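Local coordinates for fimbrium subunit Fim1C (Bacteroides vulgatus, PDB 4QB7), which is probably a component of the tip of fimbriae, the filamentous surface appendages that mediate cell adhesion and biofilm formation, at residues Y245-I250 and N290-T295; I188-L193 and T259-D264; S313-T318 and H325-T330. All coordinates share one frame; numbering follows the deposited sequence.

Interaction 1: Y245-I250 and N290-T295. With SO4 (sulfate ion), chain F; SO4 (sulfate ion), chain C; SO4 (sulfate ion), chain K; SO4 (sulfate ion), chain J.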
loop_
_atom_site.group_PDB
_atom_site.type_symbol
_atom_site.label_atom_id
_atom_site.label_comp_id
_atom_site.label_asym_id
_atom_site.label_seq_id
_atom_site.Cartn_x
_atom_site.Cartn_y
_atom_site.Cartn_z
ATOM N N TYR A 245 21.003 -30.296 -3.455
ATOM C CA TYR A 245 20.072 -29.248 -3.887
ATOM C C TYR A 245 20.664 -27.903 -3.514
ATOM O O TYR A 245 20.909 -27.677 -2.336
ATOM C CB TYR A 245 18.665 -29.456 -3.275
ATOM C CG TYR A 245 17.671 -28.387 -3.671
ATOM C CD1 TYR A 245 16.927 -28.495 -4.845
ATOM C CD2 TYR A 245 17.496 -27.241 -2.892
ATOM C CE1 TYR A 245 15.998 -27.519 -5.204
ATOM C CE2 TYR A 245 16.594 -26.249 -3.260
ATOM C CZ TYR A 245 15.830 -26.405 -4.400
ATOM O OH TYR A 245 14.908 -25.454 -4.729
ATOM N N ASN A 246 20.930 -27.030 -4.497
ATOM C CA ASN A 246 21.546 -25.751 -4.194
ATOM C C ASN A 246 20.959 -24.556 -4.977
ATOM O O ASN A 246 21.654 -23.569 -5.260
ATOM C CB ASN A 246 23.053 -25.830 -4.377
ATOM C CG ASN A 246 23.532 -25.929 -5.777
ATOM O OD1 ASN A 246 22.793 -26.291 -6.694
ATOM N ND2 ASN A 246 24.793 -25.589 -5.964
ATOM N N LYS A 247 19.667 -24.588 -5.190
ATOM C CA LYS A 247 18.919 -23.523 -5.843
ATOM C C LYS A 247 18.625 -22.406 -4.819
ATOM O O LYS A 247 18.347 -22.704 -3.663
ATOM C CB LYS A 247 17.623 -24.166 -6.415
ATOM C CG LYS A 247 16.734 -23.292 -7.262
ATOM C CD LYS A 247 17.167 -23.179 -8.700
ATOM C CE LYS A 247 16.262 -22.176 -9.370
ATOM N NZ LYS A 247 16.907 -21.549 -10.550
ATOM N N SER A 248 18.715 -21.129 -5.219
ATOM C CA SER A 248 18.360 -19.984 -4.353
ATOM C C SER A 248 16.855 -20.084 -4.126
ATOM O O SER A 248 16.086 -20.115 -5.106
ATOM C CB SER A 248 18.757 -18.658 -5.006
ATOM O OG SER A 248 18.413 -17.512 -4.243
ATOM N N SER A 249 16.454 -20.292 -2.853
ATOM C CA SER A 249 15.069 -20.598 -2.482
ATOM C C SER A 249 14.720 -20.258 -1.023
ATOM O O SER A 249 15.554 -19.740 -0.297
ATOM C CB SER A 249 14.851 -22.093 -2.677
ATOM O OG SER A 249 15.646 -22.813 -1.745
ATOM N N ILE A 250 13.463 -20.545 -0.619
ATOM C CA ILE A 250 12.930 -20.428 0.737
ATOM C C ILE A 250 12.440 -21.819 1.163
ATOM O O ILE A 250 11.573 -22.395 0.506
ATOM C CB ILE A 250 11.818 -19.344 0.916
ATOM C CG1 ILE A 250 12.333 -17.928 0.572
ATOM C CG2 ILE A 250 11.267 -19.349 2.349
ATOM C CD1 ILE A 250 11.490 -17.210 -0.320
ATOM N N ASN A 290 6.154 -21.583 -7.992
ATOM C CA ASN A 290 7.183 -22.559 -8.395
ATOM C C ASN A 290 7.801 -23.143 -7.143
ATOM O O ASN A 290 8.175 -22.392 -6.252
ATOM C CB ASN A 290 8.265 -21.887 -9.242
ATOM C CG ASN A 290 7.828 -21.350 -10.569
ATOM O OD1 ASN A 290 6.646 -21.289 -10.906
ATOM N ND2 ASN A 290 8.801 -20.977 -11.383
ATOM N N TYR A 291 7.881 -24.447 -7.034
ATOM C CA TYR A 291 8.442 -25.081 -5.839
ATOM C C TYR A 291 9.026 -26.443 -6.179
ATOM O O TYR A 291 8.644 -27.063 -7.174
ATOM C CB TYR A 291 7.419 -25.185 -4.675
ATOM C CG TYR A 291 6.151 -25.935 -4.999
ATOM C CD1 TYR A 291 5.108 -25.316 -5.682
ATOM C CD2 TYR A 291 5.972 -27.255 -4.588
ATOM C CE1 TYR A 291 3.923 -25.995 -5.964
ATOM C CE2 TYR A 291 4.796 -27.951 -4.878
ATOM C CZ TYR A 291 3.772 -27.313 -5.565
ATOM O OH TYR A 291 2.600 -27.962 -5.852
ATOM N N ASP A 292 10.003 -26.867 -5.360
ATOM C CA ASP A 292 10.739 -28.128 -5.480
ATOM C C ASP A 292 10.527 -28.972 -4.258
ATOM O O ASP A 292 10.630 -28.459 -3.145
ATOM C CB ASP A 292 12.241 -27.822 -5.655
ATOM C CG ASP A 292 12.584 -27.033 -6.912
ATOM O OD1 ASP A 292 11.840 -27.151 -7.912
ATOM O OD2 ASP A 292 13.623 -26.328 -6.909
ATOM N N ILE A 293 10.190 -30.256 -4.449
ATOM C CA ILE A 293 10.029 -31.239 -3.365
ATOM C C ILE A 293 11.255 -32.121 -3.440
ATOM O O ILE A 293 11.429 -32.852 -4.414
ATOM C CB ILE A 293 8.691 -32.013 -3.405
ATOM C CG1 ILE A 293 7.492 -31.027 -3.547
ATOM C CG2 ILE A 293 8.550 -32.927 -2.143
ATOM C CD1 ILE A 293 6.219 -31.694 -3.936
ATOM N N VAL A 294 12.167 -31.947 -2.481
ATOM C CA VAL A 294 13.484 -32.592 -2.480
ATOM C C VAL A 294 13.526 -33.718 -1.487
ATOM O O VAL A 294 13.342 -33.478 -0.303
ATOM C CB VAL A 294 14.580 -31.529 -2.167
ATOM C CG1 VAL A 294 15.976 -32.145 -2.140
ATOM C CG2 VAL A 294 14.511 -30.377 -3.151
ATOM N N THR A 295 13.781 -34.938 -1.970
ATOM C CA THR A 295 13.913 -36.152 -1.159
ATOM C C THR A 295 15.382 -36.611 -1.169
ATOM O O THR A 295 15.985 -36.716 -2.234
ATOM C CB THR A 295 12.955 -37.258 -1.634
ATOM O OG1 THR A 295 11.618 -36.762 -1.688
ATOM C CG2 THR A 295 12.999 -38.490 -0.751
HETATM S S SO4 F . 19.340 -19.850 -8.619
HETATM O O1 SO4 F . 20.020 -20.624 -7.587
HETATM O O2 SO4 F . 18.005 -19.395 -8.165
HETATM O O3 SO4 F . 20.153 -18.670 -8.934
HETATM O O4 SO4 F . 19.161 -20.638 -9.831
HETATM S S SO4 C . 19.608 -28.295 -8.112
HETATM O O1 SO4 C . 18.763 -29.503 -7.944
HETATM O O2 SO4 C . 18.757 -27.129 -8.035
HETATM O O3 SO4 C . 20.522 -28.270 -6.971
HETATM O O4 SO4 C . 20.344 -28.341 -9.410
HETATM S S SO4 K . 12.194 -21.125 -10.579
HETATM O O1 SO4 K . 12.383 -22.322 -9.842
HETATM O O2 SO4 K . 11.890 -21.500 -11.942
HETATM O O3 SO4 K . 11.071 -20.445 -10.010
HETATM O O4 SO4 K . 13.421 -20.279 -10.500
HETATM S S SO4 J . 1.812 -31.412 -4.736
HETATM O O1 SO4 J . 2.298 -32.037 -3.505
HETATM O O2 SO4 J . 1.472 -32.475 -5.686
HETATM O O3 SO4 J . 0.644 -30.559 -4.455
HETATM O O4 SO4 J . 2.849 -30.583 -5.317
#
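Tyr245 meets Asp292 and Val294, two residues of strand 290-295 whose side chains emerge on the same face of the sheet, and the pair shows how one ring can serve a polar and an apolar partner at once. Its hydroxyl OH donates to Asp292 OD2 at 2.7 Å, reaching the lone pair that faces away from the other carboxylate oxygen. The acceptor lies at the edge of the ring, near its plane, while the carboxylate itself is turned steeply, 79° from the ring. Val294 takes a face instead: its CG2 stands 3.9 Å from the centroid of the Tyr245 ring, a CH-pi contact displaced toward the CD1 rim. The extended first torsion of Tyr245 (chi1 179°), which sets CG opposite the backbone N, carries the ring from its loop over to the strand.

The loose side begins two residues on. Lys247 starts toward the strand, but its chain bends at chi2 and leads away to an exposed end, leaving NZ 6.8 Å from Asp292 OD2. Sulfate ions, probably from the crystallisation liquor, gather along this loop: one accepts from Asn246 N, and another from Ser248 N and Lys247 NZ.

A phenylalanine in place of Tyr245 would probably leave Asp292 OD2 without its hydroxyl donor. Because OD1 of the buried Asp292 is bonded to Thr306 OG1, a hydroxyl serves each carboxylate oxygen, which is likely to favour the ionised form.

Interaction 2: I188-L193 and T259-D264. With SO4 (sulfate ion), chain K.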
loop_
_atom_site.group_PDB
_atom_site.type_symbol
_atom_site.label_atom_id
_atom_site.label_comp_id
_atom_site.label_asym_id
_atom_site.label_seq_id
_atom_site.Cartn_x
_atom_site.Cartn_y
_atom_site.Cartn_z
ATOM N N ILE A 188 10.521 -28.936 1.153
ATOM C CA ILE A 188 9.866 -28.168 0.087
ATOM C C ILE A 188 10.540 -26.810 0.047
ATOM O O ILE A 188 10.675 -26.155 1.092
ATOM C CB ILE A 188 8.313 -28.013 0.201
ATOM C CG1 ILE A 188 7.606 -29.335 0.268
ATOM C CG2 ILE A 188 7.732 -27.165 -0.975
ATOM C CD1 ILE A 188 6.133 -29.160 0.505
ATOM N N PHE A 189 10.920 -26.375 -1.162
ATOM C CA PHE A 189 11.557 -25.077 -1.398
ATOM C C PHE A 189 10.778 -24.260 -2.421
ATOM O O PHE A 189 10.478 -24.768 -3.505
ATOM C CB PHE A 189 13.002 -25.271 -1.868
ATOM C CG PHE A 189 13.879 -26.010 -0.890
ATOM C CD1 PHE A 189 14.497 -25.337 0.161
ATOM C CD2 PHE A 189 14.102 -27.376 -1.027
ATOM C CE1 PHE A 189 15.313 -26.027 1.066
ATOM C CE2 PHE A 189 14.935 -28.058 -0.135
ATOM C CZ PHE A 189 15.552 -27.375 0.889
ATOM N N VAL A 190 10.434 -23.010 -2.085
ATOM C CA VAL A 190 9.738 -22.140 -3.037
ATOM C C VAL A 190 10.823 -21.341 -3.775
ATOM O O VAL A 190 11.746 -20.807 -3.138
ATOM C CB VAL A 190 8.652 -21.269 -2.370
ATOM C CG1 VAL A 190 8.138 -20.184 -3.324
ATOM C CG2 VAL A 190 7.505 -22.143 -1.868
ATOM N N THR A 191 10.755 -21.325 -5.123
ATOM C CA THR A 191 11.786 -20.705 -5.961
ATOM C C THR A 191 11.252 -19.548 -6.815
ATOM O O THR A 191 12.036 -18.783 -7.382
ATOM C CB THR A 191 12.383 -21.791 -6.872
ATOM O OG1 THR A 191 11.316 -22.380 -7.620
ATOM C CG2 THR A 191 13.083 -22.909 -6.087
ATOM N N GLY A 192 9.941 -19.440 -6.940
ATOM C CA GLY A 192 9.347 -18.406 -7.777
ATOM C C GLY A 192 7.908 -18.115 -7.421
ATOM O O GLY A 192 7.220 -18.963 -6.850
ATOM N N LEU A 193 7.460 -16.905 -7.747
ATOM C CA LEU A 193 6.106 -16.436 -7.487
ATOM C C LEU A 193 5.777 -15.290 -8.434
ATOM O O LEU A 193 6.583 -14.376 -8.609
ATOM C CB LEU A 193 5.929 -15.988 -6.020
ATOM C CG LEU A 193 4.497 -15.687 -5.576
ATOM C CD1 LEU A 193 3.724 -16.948 -5.286
ATOM C CD2 LEU A 193 4.492 -14.854 -4.367
ATOM N N THR A 259 5.767 -20.820 6.562
ATOM C CA THR A 259 6.989 -20.038 6.378
ATOM C C THR A 259 6.761 -18.871 5.420
ATOM O O THR A 259 6.270 -19.076 4.320
ATOM C CB THR A 259 8.094 -20.973 5.919
ATOM O OG1 THR A 259 8.293 -21.927 6.972
ATOM C CG2 THR A 259 9.390 -20.241 5.580
ATOM N N ALA A 260 7.152 -17.656 5.838
ATOM C CA ALA A 260 7.028 -16.428 5.047
ATOM C C ALA A 260 7.926 -16.405 3.784
ATOM O O ALA A 260 9.084 -16.854 3.832
ATOM C CB ALA A 260 7.374 -15.240 5.915
ATOM N N LEU A 261 7.408 -15.809 2.684
ATOM C CA LEU A 261 8.162 -15.654 1.431
ATOM C C LEU A 261 8.742 -14.226 1.296
ATOM O O LEU A 261 9.680 -14.011 0.528
ATOM C CB LEU A 261 7.322 -16.007 0.191
ATOM C CG LEU A 261 6.721 -17.418 0.095
ATOM C CD1 LEU A 261 5.896 -17.535 -1.148
ATOM C CD2 LEU A 261 7.787 -18.526 0.149
ATOM N N PHE A 262 8.194 -13.272 2.061
ATOM C CA PHE A 262 8.651 -11.876 2.121
ATOM C C PHE A 262 9.452 -11.667 3.376
ATOM O O PHE A 262 9.132 -12.280 4.404
ATOM C CB PHE A 262 7.473 -10.864 2.133
ATOM C CG PHE A 262 6.438 -10.885 1.029
ATOM C CD1 PHE A 262 6.596 -11.701 -0.089
ATOM C CD2 PHE A 262 5.336 -10.042 1.077
ATOM C CE1 PHE A 262 5.644 -11.708 -1.112
ATOM C CE2 PHE A 262 4.378 -10.067 0.062
ATOM C CZ PHE A 262 4.537 -10.904 -1.021
ATOM N N SER A 263 10.417 -10.728 3.349
ATOM C CA SER A 263 11.174 -10.423 4.560
ATOM C C SER A 263 10.291 -9.601 5.504
ATOM O O SER A 263 9.270 -9.072 5.063
ATOM C CB SER A 263 12.475 -9.706 4.220
ATOM O OG SER A 263 12.252 -8.338 3.950
ATOM N N ASP A 264 10.658 -9.525 6.788
ATOM C CA ASP A 264 9.930 -8.790 7.833
ATOM C C ASP A 264 9.664 -7.337 7.492
ATOM O O ASP A 264 8.635 -6.789 7.897
ATOM C CB ASP A 264 10.707 -8.820 9.167
ATOM C CG ASP A 264 10.566 -10.101 9.981
ATOM O OD1 ASP A 264 9.634 -10.905 9.686
ATOM O OD2 ASP A 264 11.369 -10.292 10.931
HETATM S S SO4 K . 12.194 -21.125 -10.579
HETATM O O1 SO4 K . 12.383 -22.322 -9.842
HETATM O O2 SO4 K . 11.890 -21.500 -11.942
HETATM O O3 SO4 K . 11.071 -20.445 -10.010
HETATM O O4 SO4 K . 13.421 -20.279 -10.500
#
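Beside the meeting of Leu261 with Val190 and Leu193 stand two aromatic rings, one from each segment, and both find their ring partners elsewhere. Phe262 meets Phe234 edge-to-face, and its CE1 stays 4.7 Å from Leu193 CD2, beside the contact more than in it. Phe189 turns to the other side of its strand, where its ring is stacked with that of Tyr245.

The contact itself is purely aliphatic. Leu261 is its hub, and its two methyl branches divide the work. CD2 lies against the branch point of Val190, 3.8 Å from CB, and is 3.9 Å from CG1 of the same valine; the two side chains cross at about a right angle. CD1 touches the same Val190 CG1 at 4.1 Å and looks along the strand to Leu193, whose CD2 is a more distant 4.4 Å away. Leu261 can straddle its neighbours in this way because a chi1 of -58° turns CG away from its own carbonyl and the chain then runs on extended.

Between Val190 and Leu193 the strand is irregular: Thr191 and Gly192 both face Asn290 on the adjacent strand, a classic beta bulge. A sulfate, probably from the crystallisation liquor, lies beside Thr191 OG1, at a separation too short to be trusted in detail.

Leu261 packs further on Ile250 and Val176, and Leu193 on Ile174. Strands 186-196 and 259-270 belong to different sheets. Leu261, just past the short strand 259-260, thus packs onto the other sheet, as expected in the core of a beta sandwich and consistent with the transthyretin-like clan to which the fimbrillin-like family belongs.

Interaction 3: S313-T318 and H325-T330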
loop_
_atom_site.group_PDB
_atom_site.type_symbol
_atom_site.label_atom_id
_atom_site.label_comp_id
_atom_site.label_asym_id
_atom_site.label_seq_id
_atom_site.Cartn_x
_atom_site.Cartn_y
_atom_site.Cartn_z
ATOM N N SER A 313 -5.677 -19.677 -6.928
ATOM C CA SER A 313 -6.676 -18.611 -6.935
ATOM C C SER A 313 -6.753 -17.938 -5.582
ATOM O O SER A 313 -6.781 -18.625 -4.558
ATOM C CB SER A 313 -8.054 -19.149 -7.310
ATOM O OG SER A 313 -8.202 -19.348 -8.709
ATOM N N LEU A 314 -6.775 -16.591 -5.571
ATOM C CA LEU A 314 -6.938 -15.822 -4.346
ATOM C C LEU A 314 -8.439 -15.689 -4.065
ATOM O O LEU A 314 -9.241 -15.632 -5.018
ATOM C CB LEU A 314 -6.239 -14.462 -4.414
ATOM C CG LEU A 314 -4.724 -14.521 -4.569
ATOM C CD1 LEU A 314 -4.142 -13.145 -4.785
ATOM C CD2 LEU A 314 -4.065 -15.265 -3.410
ATOM N N PRO A 315 -8.863 -15.709 -2.777
ATOM C CA PRO A 315 -10.315 -15.688 -2.498
ATOM C C PRO A 315 -10.983 -14.374 -2.856
ATOM O O PRO A 315 -10.316 -13.390 -3.148
ATOM C CB PRO A 315 -10.397 -15.960 -0.988
ATOM C CG PRO A 315 -9.071 -15.618 -0.446
ATOM C CD PRO A 315 -8.069 -15.837 -1.531
ATOM N N LYS A 316 -12.310 -14.365 -2.843
ATOM C CA LYS A 316 -13.071 -13.152 -3.100
ATOM C C LYS A 316 -12.879 -12.213 -1.924
ATOM O O LYS A 316 -12.414 -12.647 -0.863
ATOM C CB LYS A 316 -14.570 -13.440 -3.367
ATOM C CG LYS A 316 -15.373 -14.037 -2.211
ATOM C CD LYS A 316 -16.855 -13.967 -2.538
ATOM C CE LYS A 316 -17.773 -14.497 -1.458
ATOM N NZ LYS A 316 -19.197 -14.099 -1.697
ATOM N N ASN A 317 -13.230 -10.926 -2.122
ATOM C CA ASN A 317 -13.159 -9.867 -1.113
ATOM C C ASN A 317 -11.696 -9.708 -0.614
ATOM O O ASN A 317 -11.436 -9.565 0.581
ATOM C CB ASN A 317 -14.183 -10.122 0.027
ATOM C CG ASN A 317 -15.611 -10.307 -0.468
ATOM O OD1 ASN A 317 -16.100 -9.589 -1.353
ATOM N ND2 ASN A 317 -16.307 -11.301 0.072
ATOM N N THR A 318 -10.748 -9.746 -1.555
ATOM C CA THR A 318 -9.322 -9.575 -1.283
ATOM C C THR A 318 -8.845 -8.322 -2.028
ATOM O O THR A 318 -9.526 -7.850 -2.946
ATOM C CB THR A 318 -8.517 -10.842 -1.611
ATOM O OG1 THR A 318 -7.310 -10.818 -0.852
ATOM C CG2 THR A 318 -8.202 -10.989 -3.075
ATOM N N HIS A 325 -3.248 -7.843 3.997
ATOM C CA HIS A 325 -3.555 -9.256 3.700
ATOM C C HIS A 325 -2.319 -10.137 3.816
ATOM O O HIS A 325 -1.250 -9.794 3.290
ATOM C CB HIS A 325 -4.156 -9.443 2.299
ATOM C CG HIS A 325 -5.451 -8.729 2.050
ATOM N ND1 HIS A 325 -6.665 -9.319 2.342
ATOM C CD2 HIS A 325 -5.681 -7.541 1.438
ATOM C CE1 HIS A 325 -7.588 -8.454 1.954
ATOM N NE2 HIS A 325 -7.042 -7.382 1.382
ATOM N N THR A 326 -2.460 -11.257 4.531
ATOM C CA THR A 326 -1.440 -12.309 4.620
ATOM C C THR A 326 -2.071 -13.550 4.067
ATOM O O THR A 326 -3.072 -14.019 4.629
ATOM C CB THR A 326 -0.909 -12.557 6.050
ATOM O OG1 THR A 326 -0.365 -11.359 6.606
ATOM C CG2 THR A 326 0.114 -13.704 6.097
ATOM N N TYR A 327 -1.534 -14.075 2.966
ATOM C CA TYR A 327 -2.074 -15.314 2.398
ATOM C C TYR A 327 -1.298 -16.497 2.916
ATOM O O TYR A 327 -0.062 -16.498 2.854
ATOM C CB TYR A 327 -2.034 -15.301 0.876
ATOM C CG TYR A 327 -2.771 -14.158 0.229
ATOM C CD1 TYR A 327 -4.158 -14.058 0.319
ATOM C CD2 TYR A 327 -2.096 -13.217 -0.543
ATOM C CE1 TYR A 327 -4.846 -12.994 -0.268
ATOM C CE2 TYR A 327 -2.776 -12.160 -1.156
ATOM C CZ TYR A 327 -4.150 -12.049 -1.007
ATOM O OH TYR A 327 -4.832 -11.028 -1.624
ATOM N N VAL A 328 -2.007 -17.490 3.471
ATOM C CA VAL A 328 -1.361 -18.716 3.930
ATOM C C VAL A 328 -1.768 -19.812 2.965
ATOM O O VAL A 328 -2.958 -20.105 2.828
ATOM C CB VAL A 328 -1.662 -19.049 5.407
ATOM C CG1 VAL A 328 -0.970 -20.345 5.837
ATOM C CG2 VAL A 328 -1.262 -17.882 6.313
ATOM N N LEU A 329 -0.776 -20.371 2.260
ATOM C CA LEU A 329 -0.913 -21.441 1.251
ATOM C C LEU A 329 -0.516 -22.789 1.814
ATOM O O LEU A 329 0.616 -22.944 2.308
ATOM C CB LEU A 329 -0.007 -21.158 0.033
ATOM C CG LEU A 329 -0.415 -20.173 -1.039
ATOM C CD1 LEU A 329 -0.830 -18.806 -0.462
ATOM C CD2 LEU A 329 0.716 -20.007 -1.993
ATOM N N THR A 330 -1.445 -23.766 1.743
ATOM C CA THR A 330 -1.201 -25.119 2.202
ATOM C C THR A 330 -1.076 -26.008 0.981
ATOM O O THR A 330 -2.035 -26.169 0.231
ATOM C CB THR A 330 -2.284 -25.612 3.192
ATOM O OG1 THR A 330 -2.327 -24.747 4.322
ATOM C CG2 THR A 330 -2.013 -27.031 3.679
#
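Thr318 and Tyr327 supply the polar part of this contact. Tyr327 OH donates to Thr318 OG1 at 2.6 Å, with the threonine oxygen at the edge of the phenol ring and near its plane. Thr318 OG1 is also bonded to Asp342 OD2, so the two hydroxyls form a short relay ending at a carboxylate. The other oxygen of that carboxylate, OD1, holds His325 ND1. With its other nitrogen, NE2, bonded to Lys320 N, the imidazole has both nitrogens engaged and is likely to be well fixed in rotation.

Contacts on ring faces form the second group. Leu314 CD2 sits almost exactly over the middle of the Tyr327 ring, 3.8 Å from the centroid and only 3° off the normal, a CH-pi contact of nearly central geometry. The sibling methyl CD1 reaches past it to the phenolic end, 3.9 Å from Tyr327 OH. In Leu314 a chi1 of -63° sets CG beside the backbone N and swings both methyls over the tyrosine. Thr318 OG1 also lies above one face of His325, 3.6 Å from its plane and toward the rim.

Plain apolar packing is slight: Pro315 CD approaches Tyr327 CE1 obliquely at 4.5 Å.

The loop after strand 301-313 thus folds back over strand 323-331. That strand runs beside 159-178 and 338-346, the latter supplying Asp342, while Leu314 also packs on Leu287 of strand 286-296 and so bridges from the tyrosine to the neighbouring sheet.

In the fold
Interactions 1 and 2 share a sheet and lie 11 Å apart between centres. Strand 186-196 joins them directly: Asp292 N probably bonds Phe189 O at 2.8 Å, and Ile250 O probably bonds Val190 N at 2.9 Å. Interaction 1 lies on one face of this sheet, whereas interaction 2 uses the other, facing the partner sheet. One sulfate touches both, bonded to Asn290 ND2 and lying close to Thr191 OG1. Interaction 3 is separate: its centre is 15 Å from that of interaction 2, with nearest atoms about 5 Å apart, and 23 Å from that of interaction 1. Strand 323-331 and strand 259-270 both pair with 159-178, which ties interactions 2 and 3 to one sheet.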